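PDB 5IJP: putative uncharacterized protein from Chaetomium thermophilum, which is the SPX domain of Vtc4, binds inositol hexakisphosphate and probably senses inositol polyphosphates in the control of cellular phosphate homeostasis. Local coordinates for residues Trp17-Tyr22 / Val134-Thr139; Arg31-Leu36 / Glu52-Arg57. One frame throughout, in Å; residues are numbered along the deposited sequence.

Interaction 1 of 2, residues Trp17-Tyr22 / Val134-Thr139; sequences WHYIDY and VQVNYT. With IHP (inositol hexakisphosphate), chain C.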
ATOM      1  N   TRP A  17       8.827   8.698  -0.558  1.00 86.53           N
ATOM      2  CA  TRP A  17       8.213   9.763   0.250  1.00 86.01           C
ATOM      3  C   TRP A  17       6.743   9.508   0.635  1.00 86.39           C
ATOM      4  O   TRP A  17       6.086  10.420   1.147  1.00 86.14           O
ATOM      5  CB  TRP A  17       8.336  11.114  -0.479  1.00 86.81           C
ATOM      6  CG  TRP A  17       9.743  11.591  -0.677  1.00 90.28           C
ATOM      7  CD1 TRP A  17      10.536  11.372  -1.764  1.00 94.39           C
ATOM      8  CD2 TRP A  17      10.503  12.414   0.217  1.00 92.07           C
ATOM      9  NE1 TRP A  17      11.751  11.994  -1.597  1.00 96.50           N
ATOM     10  CE2 TRP A  17      11.760  12.640  -0.388  1.00 98.44           C
ATOM     11  CE3 TRP A  17      10.249  12.978   1.479  1.00 93.42           C
ATOM     12  CZ2 TRP A  17      12.760  13.405   0.226  1.00100.39           C
ATOM     13  CZ3 TRP A  17      11.239  13.736   2.086  1.00 97.39           C
ATOM     14  CH2 TRP A  17      12.477  13.942   1.462  1.00100.54           C
ATOM     15  N   HIS A  18       6.231   8.283   0.411  1.00 80.20           N
ATOM     16  CA  HIS A  18       4.826   7.962   0.675  1.00 77.96           C
ATOM     17  C   HIS A  18       4.589   6.808   1.671  1.00 79.29           C
ATOM     18  O   HIS A  18       3.436   6.417   1.879  1.00 77.61           O
ATOM     19  CB  HIS A  18       4.095   7.703  -0.649  1.00 78.30           C
ATOM     20  CG  HIS A  18       4.191   8.852  -1.602  1.00 83.13           C
ATOM     21  ND1 HIS A  18       5.244   8.961  -2.492  1.00 86.11           N
ATOM     22  CD2 HIS A  18       3.385   9.928  -1.744  1.00 85.57           C
ATOM     23  CE1 HIS A  18       5.035  10.082  -3.160  1.00 86.93           C
ATOM     24  NE2 HIS A  18       3.928  10.700  -2.744  1.00 87.07           N
ATOM     25  N   TYR A  19       5.656   6.301   2.318  1.00 75.49           N
ATOM     26  CA  TYR A  19       5.548   5.238   3.324  1.00 74.10           C
ATOM     27  C   TYR A  19       5.035   5.808   4.656  1.00 77.16           C
ATOM     28  O   TYR A  19       5.011   7.029   4.829  1.00 77.34           O
ATOM     29  CB  TYR A  19       6.904   4.541   3.530  1.00 76.09           C
ATOM     30  CG  TYR A  19       7.294   3.613   2.402  1.00 77.63           C
ATOM     31  CD1 TYR A  19       6.886   2.282   2.396  1.00 78.81           C
ATOM     32  CD2 TYR A  19       8.099   4.053   1.356  1.00 79.44           C
ATOM     33  CE1 TYR A  19       7.253   1.417   1.366  1.00 79.85           C
ATOM     34  CE2 TYR A  19       8.473   3.198   0.322  1.00 80.56           C
ATOM     35  CZ  TYR A  19       8.044   1.881   0.328  1.00 87.09           C
ATOM     36  OH  TYR A  19       8.408   1.034  -0.691  1.00 88.43           O
ATOM     37  N   ILE A  20       4.632   4.925   5.593  1.00 72.68           N
ATOM     38  CA  ILE A  20       4.138   5.313   6.923  1.00 72.10           C
ATOM     39  C   ILE A  20       5.248   5.965   7.736  1.00 76.35           C
ATOM     40  O   ILE A  20       6.384   5.483   7.722  1.00 76.70           O
ATOM     41  CB  ILE A  20       3.539   4.136   7.758  1.00 74.62           C
ATOM     42  CG1 ILE A  20       3.275   2.862   6.932  1.00 74.67           C
ATOM     43  CG2 ILE A  20       2.296   4.571   8.517  1.00 74.74           C
ATOM     44  CD1 ILE A  20       4.375   1.815   7.067  1.00 83.61           C
ATOM     45  N   ASP A  21       4.912   7.031   8.478  1.00 72.70           N
ATOM     46  CA  ASP A  21       5.860   7.691   9.369  1.00 73.67           C
ATOM     47  C   ASP A  21       5.733   6.972  10.719  1.00 76.90           C
ATOM     48  O   ASP A  21       5.255   7.544  11.702  1.00 76.61           O
ATOM     49  CB  ASP A  21       5.575   9.204   9.470  1.00 76.24           C
ATOM     50  CG  ASP A  21       6.652  10.033  10.155  1.00 87.39           C
ATOM     51  OD1 ASP A  21       7.811   9.562  10.234  1.00 88.34           O
ATOM     52  OD2 ASP A  21       6.346  11.168  10.575  1.00 94.66           O
ATOM     53  N   TYR A  22       6.119   5.678  10.725  1.00 73.03           N
ATOM     54  CA  TYR A  22       6.063   4.761  11.863  1.00 72.82           C
ATOM     55  C   TYR A  22       6.840   5.289  13.064  1.00 77.43           C
ATOM     56  O   TYR A  22       6.325   5.243  14.180  1.00 76.78           O
ATOM     57  CB  TYR A  22       6.558   3.363  11.450  1.00 74.37           C
ATOM     58  CG  TYR A  22       6.158   2.260  12.404  1.00 76.29           C
ATOM     59  CD1 TYR A  22       4.924   1.626  12.290  1.00 77.22           C
ATOM     60  CD2 TYR A  22       7.027   1.822  13.399  1.00 78.54           C
ATOM     61  CE1 TYR A  22       4.553   0.602  13.159  1.00 78.53           C
ATOM     62  CE2 TYR A  22       6.667   0.799  14.274  1.00 79.87           C
ATOM     63  CZ  TYR A  22       5.429   0.190  14.150  1.00 86.41           C
ATOM     64  OH  TYR A  22       5.070  -0.818  15.009  1.00 88.20           O
ATOM     65  N   VAL A 134       1.421  -2.000  -0.417  1.00 63.23           N
ATOM     66  CA  VAL A 134       0.123  -2.149   0.257  1.00 62.47           C
ATOM     67  C   VAL A 134       0.309  -3.024   1.517  1.00 66.82           C
ATOM     68  O   VAL A 134      -0.215  -2.675   2.574  1.00 66.18           O
ATOM     69  CB  VAL A 134      -0.986  -2.675  -0.709  1.00 66.24           C
ATOM     70  CG1 VAL A 134      -2.276  -3.018   0.035  1.00 66.12           C
ATOM     71  CG2 VAL A 134      -1.275  -1.666  -1.819  1.00 65.70           C
ATOM     72  N   GLN A 135       1.117  -4.104   1.410  1.00 64.19           N
ATOM     73  CA  GLN A 135       1.438  -5.042   2.492  1.00 64.95           C
ATOM     74  C   GLN A 135       2.182  -4.369   3.657  1.00 68.95           C
ATOM     75  O   GLN A 135       1.712  -4.445   4.794  1.00 68.60           O
ATOM     76  CB  GLN A 135       2.237  -6.246   1.940  1.00 67.60           C
ATOM     77  CG  GLN A 135       2.730  -7.253   2.985  1.00 84.94           C
ATOM     78  CD  GLN A 135       4.184  -7.054   3.345  1.00107.12           C
ATOM     79  OE1 GLN A 135       5.091  -7.260   2.529  1.00103.86           O
ATOM     80  NE2 GLN A 135       4.439  -6.674   4.589  1.00 99.53           N
ATOM     81  N   VAL A 136       3.345  -3.739   3.373  1.00 65.75           N
ATOM     82  CA  VAL A 136       4.200  -3.092   4.374  1.00 66.07           C
ATOM     83  C   VAL A 136       3.478  -1.904   5.065  1.00 69.13           C
ATOM     84  O   VAL A 136       3.671  -1.703   6.266  1.00 68.96           O
ATOM     85  CB  VAL A 136       5.609  -2.725   3.811  1.00 70.83           C
ATOM     86  CG1 VAL A 136       5.573  -1.536   2.850  1.00 69.91           C
ATOM     87  CG2 VAL A 136       6.628  -2.502   4.928  1.00 71.70           C
ATOM     88  N   ASN A 137       2.620  -1.170   4.332  1.00 64.84           N
ATOM     89  CA  ASN A 137       1.878  -0.044   4.895  1.00 64.04           C
ATOM     90  C   ASN A 137       0.684  -0.495   5.736  1.00 67.77           C
ATOM     91  O   ASN A 137       0.478   0.066   6.811  1.00 67.33           O
ATOM     92  CB  ASN A 137       1.488   0.970   3.826  1.00 64.61           C
ATOM     93  CG  ASN A 137       2.641   1.842   3.378  1.00 86.42           C
ATOM     94  OD1 ASN A 137       2.734   3.017   3.728  1.00 81.55           O
ATOM     95  ND2 ASN A 137       3.560   1.289   2.607  1.00 78.06           N
ATOM     96  N   TYR A 138      -0.067  -1.532   5.285  1.00 64.60           N
ATOM     97  CA  TYR A 138      -1.208  -2.101   6.023  1.00 64.71           C
ATOM     98  C   TYR A 138      -0.736  -2.635   7.377  1.00 69.67           C
ATOM     99  O   TYR A 138      -1.411  -2.415   8.382  1.00 69.28           O
ATOM    100  CB  TYR A 138      -1.912  -3.207   5.205  1.00 66.22           C
ATOM    101  CG  TYR A 138      -3.110  -3.842   5.883  1.00 68.36           C
ATOM    102  CD1 TYR A 138      -2.997  -5.061   6.545  1.00 71.47           C
ATOM    103  CD2 TYR A 138      -4.367  -3.247   5.823  1.00 68.82           C
ATOM    104  CE1 TYR A 138      -4.097  -5.656   7.161  1.00 73.09           C
ATOM    105  CE2 TYR A 138      -5.476  -3.833   6.434  1.00 70.57           C
ATOM    106  CZ  TYR A 138      -5.336  -5.040   7.101  1.00 78.92           C
ATOM    107  OH  TYR A 138      -6.423  -5.625   7.703  1.00 81.09           O
ATOM    108  N   THR A 139       0.440  -3.303   7.399  1.00 67.35           N
ATOM    109  CA  THR A 139       1.084  -3.841   8.601  1.00 68.39           C
ATOM    110  C   THR A 139       1.528  -2.677   9.507  1.00 72.42           C
ATOM    111  O   THR A 139       1.394  -2.771  10.727  1.00 72.48           O
ATOM    112  CB  THR A 139       2.249  -4.776   8.209  1.00 76.97           C
ATOM    113  OG1 THR A 139       1.794  -5.714   7.229  1.00 76.44           O
ATOM    114  CG2 THR A 139       2.835  -5.530   9.399  1.00 77.05           C
TER
HETATM  115  C1  IHP C 302       9.357  -1.128  20.756  1.00210.25           C
HETATM  116  C2  IHP C 302       9.639  -2.393  19.957  1.00210.68           C
HETATM  117  C3  IHP C 302      10.278  -2.085  18.610  1.00210.14           C
HETATM  118  C4  IHP C 302      11.516  -1.211  18.764  1.00211.99           C
HETATM  119  C5  IHP C 302      11.227   0.054  19.560  1.00211.68           C
HETATM  120  C6  IHP C 302      10.608  -0.274  20.911  1.00212.08           C
HETATM  121  O11 IHP C 302       8.914  -1.522  22.072  1.00211.18           O
HETATM  122  P1  IHP C 302       7.699  -0.950  22.988  1.00209.93           P
HETATM  123  O21 IHP C 302       7.411  -1.895  24.108  1.00211.58           O
HETATM  124  O31 IHP C 302       8.157   0.426  23.477  1.00209.90           O
HETATM  125  O41 IHP C 302       6.502  -0.757  22.052  1.00207.42           O
HETATM  126  O12 IHP C 302       8.384  -3.067  19.721  1.00209.05           O
HETATM  127  P2  IHP C 302       7.988  -4.583  20.189  1.00210.43           P
HETATM  128  O22 IHP C 302       7.309  -4.435  21.553  1.00210.62           O
HETATM  129  O32 IHP C 302       9.189  -5.474  20.235  1.00213.25           O
HETATM  130  O42 IHP C 302       6.934  -5.067  19.188  1.00208.75           O
HETATM  131  O13 IHP C 302       9.317  -1.405  17.774  1.00206.97           O
HETATM  132  P3  IHP C 302       8.554  -1.903  16.444  1.00204.90           P
HETATM  133  O23 IHP C 302       9.109  -1.205  15.254  1.00204.20           O
HETATM  134  O33 IHP C 302       8.707  -3.426  16.362  1.00206.33           O
HETATM  135  O43 IHP C 302       7.078  -1.595  16.678  1.00202.98           O
HETATM  136  O14 IHP C 302      11.972  -0.829  17.449  1.00211.38           O
HETATM  137  P4  IHP C 302      13.167  -1.569  16.576  1.00213.25           P
HETATM  138  O24 IHP C 302      12.703  -1.530  15.118  1.00211.18           O
HETATM  139  O34 IHP C 302      14.467  -0.866  16.786  1.00215.47           O
HETATM  140  O44 IHP C 302      13.213  -3.040  17.014  1.00214.93           O
HETATM  141  O15 IHP C 302      12.479   0.733  19.792  1.00213.98           O
HETATM  142  P5  IHP C 302      13.059   2.129  19.268  1.00214.23           P
HETATM  143  O25 IHP C 302      11.856   3.035  18.971  1.00211.53           O
HETATM  144  O35 IHP C 302      13.764   1.825  17.943  1.00214.85           O
HETATM  145  O45 IHP C 302      13.979   2.713  20.288  1.00216.64           O
HETATM  146  O16 IHP C 302      10.223   0.967  21.541  1.00211.67           O
HETATM  147  P6  IHP C 302      10.979   2.023  22.475  1.00213.59           P
HETATM  148  O26 IHP C 302      12.433   1.547  22.614  1.00216.58           O
HETATM  149  O36 IHP C 302      10.281   2.138  23.790  1.00213.68           O
HETATM  150  O46 IHP C 302      10.986   3.340  21.695  1.00212.57           O
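The side chain of N137 crosses Y19 at about a right angle and slides past I20 in the opposite direction, its flat amide turned 24° from the plane of the Y19 ring. Its ND2 comes 3.5 Å from CD1 of Y19 and is hydrogen-bonded to the carbonyl of F133, one turn earlier on helix 110-151, which fixes the rotation of the amide. OD1 therefore faces the loop, 3.3 Å from CG1 of I20 and as far from the I20 backbone N. Asparagine suits this buried place because ND2 is satisfied within its own helix while OD1 is turned toward the I20 backbone.

V136 supplies an apolar contact: its CG1 meets the edge of the Y19 ring nearly in plane, 3.7 Å from CE1. Chi1 of -74° puts CG of Y19 anti to the carbonyl carbon and beside the backbone N; at the far end the OH is hydrogen-bonded to the backbone N of I12. F133 adds an edge-to-face ring contact. I20 points at the helix, and its CD1 rests 3.7 Å from O of V136.

Beyond D21, the N-cap of helix 22-30, Y22 makes no contact with residues 134-139. Its OH donates a 2.7 Å hydrogen bond to O43 of inositol hexakisphosphate, an oxygen lying in plane at the ring edge. K26, K30 and K147 also bind the ligand.

No clear hydrogen bond crosses between the segments, which implies that van der Waals packing of Y19 and I20 on V136 and on an internally bonded amide holds the loop, while a phenol just beyond serves the SPX phosphate pocket.

Interaction 2 of 2, residues Arg31-Leu36 / Glu52-Arg57; sequences RASGPL and EDDESR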
ATOM      1  N   ARG A  31       4.715  11.588  23.630  1.00 77.16           N
ATOM      2  CA  ARG A  31       4.461  13.004  23.904  1.00 77.97           C
ATOM      3  C   ARG A  31       3.087  13.264  24.553  1.00 81.02           C
ATOM      4  O   ARG A  31       2.260  13.999  24.003  1.00 80.28           O
ATOM      5  CB  ARG A  31       4.666  13.853  22.633  1.00 78.70           C
ATOM      6  CG  ARG A  31       6.129  14.066  22.260  1.00 91.17           C
ATOM      7  CD  ARG A  31       6.285  14.873  20.983  1.00102.95           C
ATOM      8  NE  ARG A  31       6.036  14.067  19.785  1.00110.86           N
ATOM      9  CZ  ARG A  31       6.198  14.502  18.538  1.00125.71           C
ATOM     10  NH1 ARG A  31       6.616  15.741  18.307  1.00115.58           N
ATOM     11  NH2 ARG A  31       5.948  13.700  17.512  1.00110.98           N
ATOM     12  N   ALA A  32       2.858  12.668  25.740  1.00 77.56           N
ATOM     13  CA  ALA A  32       1.626  12.844  26.514  1.00 77.12           C
ATOM     14  C   ALA A  32       1.700  14.165  27.291  1.00 82.61           C
ATOM     15  O   ALA A  32       2.774  14.523  27.780  1.00 83.64           O
ATOM     16  CB  ALA A  32       1.436  11.676  27.467  1.00 77.63           C
ATOM     17  N   SER A  33       0.570  14.896  27.388  1.00 79.33           N
ATOM     18  CA  SER A  33       0.523  16.205  28.049  1.00 81.08           C
ATOM     19  C   SER A  33      -0.440  16.303  29.258  1.00 85.87           C
ATOM     20  O   SER A  33      -0.751  17.411  29.705  1.00 86.98           O
ATOM     21  CB  SER A  33       0.210  17.296  27.027  1.00 85.04           C
ATOM     22  OG  SER A  33      -1.052  17.085  26.416  1.00 92.35           O
ATOM     23  N   GLY A  34      -0.859  15.159  29.795  1.00 81.69           N
ATOM     24  CA  GLY A  34      -1.764  15.105  30.940  1.00 82.15           C
ATOM     25  C   GLY A  34      -1.081  15.101  32.295  1.00 87.73           C
ATOM     26  O   GLY A  34       0.090  15.480  32.389  1.00 88.25           O
ATOM     27  N   PRO A  35      -1.787  14.686  33.379  1.00 84.93           N
ATOM     28  CA  PRO A  35      -1.145  14.672  34.707  1.00 86.36           C
ATOM     29  C   PRO A  35      -0.091  13.575  34.848  1.00 90.67           C
ATOM     30  O   PRO A  35      -0.194  12.536  34.195  1.00 88.86           O
ATOM     31  CB  PRO A  35      -2.318  14.470  35.667  1.00 88.47           C
ATOM     32  CG  PRO A  35      -3.344  13.759  34.871  1.00 91.30           C
ATOM     33  CD  PRO A  35      -3.186  14.212  33.447  1.00 85.82           C
ATOM     34  N   LEU A  36       0.928  13.816  35.694  1.00 89.38           N
ATOM     35  CA  LEU A  36       2.020  12.870  35.924  1.00 89.91           C
ATOM     36  C   LEU A  36       1.565  11.642  36.714  1.00 94.47           C
ATOM     37  O   LEU A  36       1.095  11.769  37.846  1.00 95.10           O
ATOM     38  CB  LEU A  36       3.220  13.557  36.601  1.00 92.13           C
ATOM     39  CG  LEU A  36       4.087  14.433  35.696  1.00 97.27           C
ATOM     40  CD1 LEU A  36       4.606  15.641  36.445  1.00 99.75           C
ATOM     41  CD2 LEU A  36       5.238  13.640  35.093  1.00 99.68           C
ATOM     42  N   GLU A  52      -7.533  13.683  25.929  1.00 72.36           N
ATOM     43  CA  GLU A  52      -8.435  13.849  24.788  1.00 72.00           C
ATOM     44  C   GLU A  52      -7.736  14.696  23.711  1.00 75.41           C
ATOM     45  O   GLU A  52      -7.904  14.428  22.520  1.00 74.23           O
ATOM     46  CB  GLU A  52      -9.735  14.533  25.251  1.00 75.13           C
ATOM     47  CG  GLU A  52     -10.880  14.457  24.258  1.00 86.30           C
ATOM     48  CD  GLU A  52     -12.063  15.336  24.610  1.00109.69           C
ATOM     49  OE1 GLU A  52     -11.974  16.567  24.395  1.00105.90           O
ATOM     50  OE2 GLU A  52     -13.083  14.795  25.093  1.00104.78           O
ATOM     51  N   ASP A  53      -6.944  15.705  24.142  1.00 72.73           N
ATOM     52  CA  ASP A  53      -6.175  16.601  23.273  1.00 72.94           C
ATOM     53  C   ASP A  53      -5.025  15.853  22.596  1.00 74.78           C
ATOM     54  O   ASP A  53      -4.738  16.113  21.427  1.00 74.20           O
ATOM     55  CB  ASP A  53      -5.639  17.811  24.060  1.00 76.68           C
ATOM     56  CG  ASP A  53      -6.707  18.657  24.732  1.00 88.41           C
ATOM     57  OD1 ASP A  53      -7.676  19.051  24.045  1.00 89.40           O
ATOM     58  OD2 ASP A  53      -6.549  18.964  25.932  1.00 95.70           O
ATOM     59  N   ASP A  54      -4.376  14.921  23.330  1.00 70.16           N
ATOM     60  CA  ASP A  54      -3.284  14.085  22.820  1.00 68.71           C
ATOM     61  C   ASP A  54      -3.834  13.098  21.790  1.00 70.96           C
ATOM     62  O   ASP A  54      -3.177  12.832  20.781  1.00 69.86           O
ATOM     63  CB  ASP A  54      -2.590  13.320  23.963  1.00 70.38           C
ATOM     64  CG  ASP A  54      -1.828  14.181  24.954  1.00 80.59           C
ATOM     65  OD1 ASP A  54      -1.063  15.067  24.510  1.00 81.71           O
ATOM     66  OD2 ASP A  54      -1.942  13.924  26.170  1.00 86.34           O
ATOM     67  N   GLU A  55      -5.055  12.581  22.047  1.00 67.04           N
ATOM     68  CA  GLU A  55      -5.783  11.643  21.195  1.00 65.70           C
ATOM     69  C   GLU A  55      -6.181  12.302  19.868  1.00 69.21           C
ATOM     70  O   GLU A  55      -5.985  11.695  18.817  1.00 67.95           O
ATOM     71  CB  GLU A  55      -7.022  11.106  21.935  1.00 67.46           C
ATOM     72  CG  GLU A  55      -7.735   9.965  21.224  1.00 77.35           C
ATOM     73  CD  GLU A  55      -7.075   8.599  21.246  1.00 96.26           C
ATOM     74  OE1 GLU A  55      -6.205   8.355  22.114  1.00 92.12           O
ATOM     75  OE2 GLU A  55      -7.476   7.747  20.421  1.00 88.14           O
ATOM     76  N   SER A  56      -6.720  13.542  19.922  1.00 66.66           N
ATOM     77  CA  SER A  56      -7.135  14.326  18.753  1.00 66.91           C
ATOM     78  C   SER A  56      -5.947  14.639  17.836  1.00 70.11           C
ATOM     79  O   SER A  56      -6.099  14.623  16.614  1.00 69.43           O
ATOM     80  CB  SER A  56      -7.818  15.618  19.191  1.00 72.28           C
ATOM     81  OG  SER A  56      -8.988  15.351  19.944  1.00 81.27           O
ATOM     82  N   ARG A  57      -4.767  14.897  18.436  1.00 66.70           N
ATOM     83  CA  ARG A  57      -3.510  15.186  17.745  1.00 66.54           C
ATOM     84  C   ARG A  57      -3.000  13.934  17.016  1.00 68.57           C
ATOM     85  O   ARG A  57      -2.561  14.041  15.869  1.00 68.02           O
ATOM     86  CB  ARG A  57      -2.462  15.708  18.750  1.00 67.82           C
ATOM     87  CG  ARG A  57      -1.140  16.155  18.123  1.00 79.31           C
ATOM     88  CD  ARG A  57      -0.055  16.426  19.155  1.00 90.75           C
ATOM     89  NE  ARG A  57       0.351  15.216  19.876  1.00 98.33           N
ATOM     90  CZ  ARG A  57       0.157  15.016  21.176  1.00113.02           C
ATOM     91  NH1 ARG A  57      -0.424  15.949  21.921  1.00101.43           N
ATOM     92  NH2 ARG A  57       0.554  13.885  21.744  1.00 99.12           N
TER
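Chi1 of S33, at 61°, sets OG between the backbone N and the carbonyl carbon, and chi1 of D54, at -67°, places CG beside its own backbone N and anti to the carbonyl carbon. S33 grips both carboxylate oxygens. Its backbone N donates to OD2 of D54 over 3.0 Å in an almost straight bond, 176° at the hydrogen, and its OG donates to OD1 of D54 over 2.8 Å. Both donors arrive on the syn side, tilted out of the carboxylate plane. Serine fits because a short hydroxyl next to its own N-H can serve two oxygens at once.

One turn further along the helix, R57 reaches back to the same aspartate. NH1 makes a salt bridge with OD1 of D54 at 2.8 Å; OD1 lies close to the guanidinium plane and offers its anti lone pair, while S33 meets the syn side. The arginine chain is bent at chi3, and O of D54 lies over the centre of one guanidinium face. NH2 of R57 also comes 2.8 Å from O of R31. The buried D54 is thus well supplied with donors, T51 OG1 adding a bond to OD2, and the nearby positive charge would be expected to favour its ionised form.

R57 NE forms a salt bridge to D28, tying in helix 22-30, while A32 rests on W50 and R48. The contact joins the loop leaving helix 22-30 to the first turns of helix 52-97, beside the two-stranded hairpin of 36-37 and 47-48.

Interaction 1 is a core contact near the middle of the chain, whereas interaction 2 is partly buried, its centre about 29 Å from the centre of the chain, where the chain leaves helix 22-30 for the short hairpin. Their centres are about 25 Å apart and they do not touch. Helix 22-30 connects them: residues 17-22 lead into it and residues 31-36 lead out. The partner segments belong to the successive long helices 110-151 and 52-97. Chemistry follows position. The central contact relies on van der Waals packing against aliphatic, aromatic and amide groups, the peripheral one on a charged network. Only interaction 1 includes a residue of the inositol hexakisphosphate pocket.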